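Local coordinates for DUF3224 domain-containing protein (Shewanella oneidensis, PDB 2OOJ) that is of unknown function but folds into a strand-rich DUF3224 domain that pairs with a second copy of itself in the crystal, at the interface of chains A and B. Sequence-based numbering; all coordinates share one arbitrary frame. Chains: chain A/B, Hypothetical protein.

The interface of chains A and B. Residues chain A 63-65, 86-88; chain B 84, 99, 101-102.
B:Gln84 pushes its carboxamide against the sheet of chain A, where strands 62-71 and 77-89 both touch it. Its NE2 donates a hydrogen bond to the backbone O of A:Gly87 over 3.0 Å. The bond is nearly straight, 169° at the hydrogen, and the acceptor lies in the amide plane, although the nitrogen stands well above the carbonyl plane. The same NE2 sits over the centre of the A:Phe86 ring, 3.5 Å above its plane, with ring and amide planes 73° apart. A primary amide suits this spot because its two N-H groups diverge, one to the carbonyl and one toward the flat face that phenylalanine offers. On the other side of the amide, OE1 comes 3.2 Å from CA of A:Gly63, where the lack of a side chain lets it approach the backbone. CG is anti to the backbone N (chi1 -172°) and the chain runs on extended from there. A:Val65 meets it tip to tip, its compact apolar CG1 3.5 Å from the glutamine's aliphatic CG. A:Ile88 slides past in the opposite direction, and its branching lets it serve two partners: CD1 lies 3.5 Å from NE2, while CG2 meets the ring carbon CD of B:Pro102 at 3.7 Å. Beside it, the long side chain of B:Glu99 reaches the phenylalanine rim, OE1 lying 3.6 Å from CZ, and its carboxylate also lies against A:Ile88 CG1. A leucine in place of B:Gln84 would probably leave the A:Gly87 carbonyl without its donor from chain B and the aromatic face without its N-H partner. The patch plugs B:Gln84 into the face of chain A's strands, is repeated by two-fold symmetry, and may support a dimer, though the structure alone does not show that the pair forms in the cell.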
loop_
_atom_site.group_PDB
_atom_site.type_symbol
_atom_site.label_atom_id
_atom_site.label_comp_id
_atom_site.label_asym_id
_atom_site.label_seq_id
_atom_site.Cartn_x
_atom_site.Cartn_y
_atom_site.Cartn_z
ATOM N N GLY A 63 1.129 7.289 7.381
ATOM C CA GLY A 63 1.369 6.185 6.459
ATOM C C GLY A 63 0.867 6.544 5.076
ATOM O O GLY A 63 -0.097 7.298 4.932
ATOM N N TYR A 64 1.527 6.018 4.064
ATOM C CA TYR A 64 1.080 6.206 2.662
ATOM C C TYR A 64 1.191 4.897 1.943
ATOM O O TYR A 64 2.113 4.105 2.218
ATOM C CB TYR A 64 1.980 7.239 1.951
ATOM C CG TYR A 64 2.123 8.524 2.734
ATOM C CD1 TYR A 64 3.107 8.678 3.713
ATOM C CD2 TYR A 64 1.225 9.574 2.540
ATOM C CE1 TYR A 64 3.213 9.887 4.444
ATOM C CE2 TYR A 64 1.316 10.765 3.271
ATOM C CZ TYR A 64 2.301 10.917 4.207
ATOM O OH TYR A 64 2.380 12.109 4.877
ATOM N N VAL A 65 0.311 4.664 0.970
ATOM C CA VAL A 65 0.515 3.550 0.041
ATOM C C VAL A 65 0.143 4.074 -1.330
ATOM O O VAL A 65 -0.658 5.009 -1.445
ATOM C CB VAL A 65 -0.336 2.289 0.375
ATOM C CG1 VAL A 65 0.091 1.650 1.758
ATOM C CG2 VAL A 65 -1.829 2.649 0.427
ATOM N N PHE A 86 4.800 1.477 -0.173
ATOM C CA PHE A 86 4.387 1.365 1.228
ATOM C C PHE A 86 5.363 2.240 2.001
ATOM O O PHE A 86 6.546 1.997 1.943
ATOM C CB PHE A 86 4.479 -0.098 1.706
ATOM C CG PHE A 86 4.146 -0.333 3.167
ATOM C CD1 PHE A 86 5.076 -0.083 4.167
ATOM C CD2 PHE A 86 2.932 -0.879 3.530
ATOM C CE1 PHE A 86 4.768 -0.331 5.506
ATOM C CE2 PHE A 86 2.625 -1.140 4.855
ATOM C CZ PHE A 86 3.553 -0.839 5.841
ATOM N N GLY A 87 4.836 3.231 2.715
ATOM C CA GLY A 87 5.637 4.158 3.528
ATOM C C GLY A 87 5.060 4.326 4.912
ATOM O O GLY A 87 3.859 4.425 5.072
ATOM N N ILE A 88 5.932 4.327 5.915
ATOM C CA ILE A 88 5.549 4.658 7.278
ATOM C C ILE A 88 6.576 5.655 7.778
ATOM O O ILE A 88 7.765 5.349 7.782
ATOM C CB ILE A 88 5.587 3.434 8.233
ATOM C CG1 ILE A 88 4.524 2.376 7.863
ATOM C CG2 ILE A 88 5.385 3.917 9.731
ATOM C CD1 ILE A 88 3.132 2.815 8.163
ATOM N N GLN B 84 -2.688 -0.728 7.622
ATOM C CA GLN B 84 -2.048 -0.432 6.339
ATOM C C GLN B 84 -1.499 -1.688 5.781
ATOM O O GLN B 84 -0.764 -2.398 6.485
ATOM C CB GLN B 84 -0.941 0.610 6.523
ATOM C CG GLN B 84 -0.337 1.123 5.167
ATOM C CD GLN B 84 0.523 2.351 5.365
ATOM O OE1 GLN B 84 0.038 3.388 5.819
ATOM N NE2 GLN B 84 1.791 2.261 4.983
ATOM N N GLU B 99 0.149 -3.803 9.095
ATOM C CA GLU B 99 0.534 -3.245 10.405
ATOM C C GLU B 99 -0.395 -2.123 10.822
ATOM O O GLU B 99 -1.019 -1.467 9.994
ATOM C CB GLU B 99 1.986 -2.787 10.397
ATOM C CG GLU B 99 2.261 -1.500 9.740
ATOM C CD GLU B 99 3.714 -1.075 9.901
ATOM O OE1 GLU B 99 4.553 -1.649 9.206
ATOM O OE2 GLU B 99 4.009 -0.159 10.703
ATOM N N VAL B 101 -0.744 1.573 11.876
ATOM C CA VAL B 101 0.028 2.750 11.599
ATOM C C VAL B 101 0.350 3.341 12.961
ATOM O O VAL B 101 -0.568 3.616 13.738
ATOM C CB VAL B 101 -0.706 3.758 10.719
ATOM C CG1 VAL B 101 0.135 5.007 10.486
ATOM C CG2 VAL B 101 -1.025 3.117 9.333
ATOM N N PRO B 102 1.634 3.555 13.227
ATOM C CA PRO B 102 2.069 4.122 14.534
ATOM C C PRO B 102 1.380 5.402 14.894
ATOM O O PRO B 102 1.320 6.315 14.082
ATOM C CB PRO B 102 3.562 4.342 14.334
ATOM C CG PRO B 102 3.936 3.260 13.330
ATOM C CD PRO B 102 2.798 3.266 12.365
#